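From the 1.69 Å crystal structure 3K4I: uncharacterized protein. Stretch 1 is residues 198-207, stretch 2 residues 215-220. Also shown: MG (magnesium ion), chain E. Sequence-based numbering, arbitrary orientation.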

# COMPACT_ATOMS: atom_id res chain seq x y z
N GLN C 198 23.32 -18.03 -3.08
CA GLN C 198 24.66 -18.10 -3.67
C GLN C 198 24.63 -18.22 -5.19
O GLN C 198 25.29 -17.44 -5.88
N THR C 199 23.84 -19.17 -5.70
CA THR C 199 23.66 -19.36 -7.16
C THR C 199 23.19 -18.08 -7.84
O THR C 199 23.71 -17.68 -8.89
N GLU C 200 22.21 -17.42 -7.22
CA GLU C 200 21.63 -16.20 -7.77
C GLU C 200 22.59 -15.03 -7.78
O GLU C 200 22.57 -14.20 -8.70
N ARG C 201 23.41 -14.93 -6.73
CA ARG C 201 24.39 -13.86 -6.65
C ARG C 201 25.37 -13.96 -7.82
O ARG C 201 25.74 -12.95 -8.42
N ARG C 202 25.76 -15.18 -8.17
CA ARG C 202 26.68 -15.36 -9.30
C ARG C 202 25.96 -15.00 -10.60
O ARG C 202 26.54 -14.39 -11.48
N ILE C 203 24.68 -15.35 -10.70
CA ILE C 203 23.95 -15.00 -11.90
C ILE C 203 23.86 -13.48 -12.07
O ILE C 203 24.12 -12.94 -13.18
N ILE C 204 23.53 -12.79 -10.98
CA ILE C 204 23.48 -11.34 -10.97
C ILE C 204 24.84 -10.74 -11.32
O ILE C 204 24.94 -9.81 -12.14
N GLU C 205 25.88 -11.28 -10.70
CA GLU C 205 27.24 -10.80 -11.02
C GLU C 205 27.55 -10.96 -12.51
O GLU C 205 28.14 -10.04 -13.14
N ALA C 206 27.12 -12.08 -13.09
CA ALA C 206 27.33 -12.32 -14.50
C ALA C 206 26.59 -11.33 -15.41
O ALA C 206 27.19 -10.73 -16.31
N ILE C 207 25.29 -11.19 -15.20
CA ILE C 207 24.54 -10.23 -16.00
C ILE C 207 25.00 -8.78 -15.78
O ILE C 207 24.86 -7.97 -16.69
N GLN C 215 23.12 -17.09 -20.99
CA GLN C 215 24.50 -17.51 -20.68
C GLN C 215 24.70 -17.77 -19.19
O GLN C 215 25.22 -18.82 -18.80
N ALA C 216 24.30 -16.79 -18.38
CA ALA C 216 24.46 -16.84 -16.93
C ALA C 216 23.76 -18.05 -16.31
O ALA C 216 24.33 -18.73 -15.46
N ARG C 217 22.53 -18.31 -16.75
CA ARG C 217 21.69 -19.37 -16.16
C ARG C 217 22.22 -20.80 -16.33
O ARG C 217 21.92 -21.68 -15.52
N MSE C 218 23.00 -21.04 -17.38
CA MSE C 218 23.56 -22.38 -17.55
C MSE C 218 25.07 -22.45 -17.39
O MSE C 218 25.67 -23.50 -17.59
N THR C 219 25.69 -21.33 -17.04
CA THR C 219 27.04 -21.41 -16.49
C THR C 219 26.92 -21.57 -14.97
O THR C 219 27.87 -22.01 -14.31
N TYR C 220 25.73 -21.24 -14.44
CA TYR C 220 25.39 -21.38 -13.02
C TYR C 220 23.99 -21.98 -12.85
O TYR C 220 23.83 -23.06 -12.28

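What packs where the two helices meet? They run roughly antiparallel, at 145°, with axes 9.0 Å apart at the nearest point; the CA atoms of Ile203 and Ala216 are 5.4 Å apart, and Ala206 packs beside them. Ala206 and Ala216 both point toward the opposite stretch, and their methyls touch, Ala206 CB to Ala216 CB, at 3.8 Å. The Ala216 methyl is the bump, and Ile203 CG2 and Ile207 CG2 each lie 4.0 Å from Ala216 CB. Three side chains of stretch 1 thus close around one methyl.

How does Ile203 fill its place when its CA-to-CB bond points sideways? Its m,t rotamer spreads the branched side chain along stretch 2. Ile203 CG1 lies against both Ala216 O, at 3.9 Å, and Tyr220 CB, at 4.0 Å, with CG2 near Ala216 CB, and Ile203 CD1 extends to Arg217 CG at 4.4 Å. One buried isoleucine therefore touches Ala216, Arg217 and Tyr220.

Where does the large ring of Tyr220 go? The CA-to-CB bond of Tyr220 points toward stretch 1, and with chi1 m the ring lies against Arg202, whose CB sits over one ring face, 4.0 Å from the centroid and 14° off the normal, a CH-pi contact. Arg202, also m at chi1, brings its guanidinium edge to the ring, with Arg202 NE 3.5 Å from Tyr220 CD2. Ala206 CB approaches Tyr220 CE1 at 4.1 Å, so the ring touches both Arg202 and Ala206.

Do polar groups tie the stretches together? No hydrogen bond crosses the contact; shape and apolar packing carry it. Glu200 points away, and in its m,t rotamer Glu200 OE1 binds the magnesium ion MG at 2.4 Å. Four waters and one atom from elsewhere in the structure also bind the ion, and water 1 donates a weak hydrogen bond from its O to Glu200 OE2 at 3.4 Å.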

# COMPACT_ATOMS: atom_id res chain seq x y z
CB GLN C 198 25.51 -19.21 -3.04
CG GLN C 198 26.05 -18.84 -1.67
CD GLN C 198 26.58 -20.04 -0.90
OE1 GLN C 198 26.29 -21.20 -1.23
NE2 GLN C 198 27.38 -19.77 0.14
CB THR C 199 22.68 -20.53 -7.48
OG1 THR C 199 23.25 -21.76 -7.02
CG2 THR C 199 22.43 -20.62 -8.97
CB GLU C 200 20.43 -15.77 -6.95
CG GLU C 200 19.17 -16.46 -7.26
CD GLU C 200 18.01 -15.73 -6.63
OE1 GLU C 200 18.19 -14.54 -6.18
OE2 GLU C 200 16.92 -16.33 -6.59
CB ARG C 201 25.10 -13.87 -5.30
CG ARG C 201 26.15 -12.77 -5.12
CD ARG C 201 26.34 -12.38 -3.65
NE ARG C 201 25.89 -13.42 -2.73
CZ ARG C 201 26.67 -14.22 -2.01
NH1 ARG C 201 26.12 -15.14 -1.22
NH2 ARG C 201 28.00 -14.11 -2.07
CB ARG C 202 27.21 -16.80 -9.34
CG ARG C 202 28.05 -17.18 -8.13
CD ARG C 202 28.84 -18.45 -8.41
NE ARG C 202 28.03 -19.66 -8.34
CZ ARG C 202 27.96 -20.48 -7.29
NH1 ARG C 202 27.19 -21.56 -7.34
NH2 ARG C 202 28.66 -20.21 -6.18
CB ILE C 203 22.55 -15.68 -11.96
CG1 ILE C 203 22.71 -17.18 -12.24
CG2 ILE C 203 21.69 -15.02 -13.04
CD1 ILE C 203 21.41 -17.99 -11.98
CB ILE C 204 22.99 -10.84 -9.60
CG1 ILE C 204 21.47 -11.02 -9.51
CG2 ILE C 204 23.40 -9.37 -9.37
CD1 ILE C 204 20.87 -10.93 -8.05
CB GLU C 205 28.26 -11.50 -10.14
CG GLU C 205 28.23 -11.00 -8.72
CD GLU C 205 28.86 -11.97 -7.72
OE1 GLU C 205 29.38 -13.04 -8.11
OE2 GLU C 205 28.80 -11.64 -6.51
CB ALA C 206 26.98 -13.80 -14.84
CB ILE C 207 23.01 -10.39 -15.88
CG1 ILE C 207 22.52 -10.03 -14.47
CG2 ILE C 207 22.59 -11.80 -16.32
CD1 ILE C 207 21.04 -10.36 -14.25
CB GLN C 215 25.50 -16.42 -21.06
CG GLN C 215 25.76 -16.15 -22.51
CD GLN C 215 26.87 -15.12 -22.66
OE1 GLN C 215 26.62 -13.90 -22.75
NE2 GLN C 215 28.12 -15.60 -22.63
CB ALA C 216 23.96 -15.54 -16.29
CB ARG C 217 20.25 -19.26 -16.67
CG ARG C 217 19.43 -18.23 -15.94
CD ARG C 217 18.01 -18.13 -16.47
NE ARG C 217 17.21 -17.26 -15.62
CZ ARG C 217 15.95 -16.90 -15.86
NH1 ARG C 217 15.32 -17.32 -16.95
NH2 ARG C 217 15.33 -16.10 -15.00
CB MSE C 218 23.10 -23.02 -18.86
CG MSE C 218 22.45 -22.07 -19.81
SE MSE C 218 22.51 -22.81 -21.59
CE MSE C 218 24.03 -21.80 -22.31
CB THR C 219 27.95 -20.23 -16.91
OG1 THR C 219 27.30 -18.98 -16.63
CG2 THR C 219 28.27 -20.29 -18.40
CB TYR C 220 25.47 -20.03 -12.29
CG TYR C 220 26.77 -19.30 -12.55
CD1 TYR C 220 26.83 -18.27 -13.48
CD2 TYR C 220 27.94 -19.67 -11.88
CE1 TYR C 220 28.02 -17.61 -13.74
CE2 TYR C 220 29.14 -19.01 -12.14
CZ TYR C 220 29.17 -17.99 -13.07
OH TYR C 220 30.35 -17.34 -13.32
MG MG E . 17.17 -13.37 -4.38
O HOH W 1 15.41 -13.66 -5.24
O HOH W 2 19.06 -13.13 -3.37
O HOH W 3 17.04 -15.34 -3.56
O HOH W 4 16.15 -12.29 -3.08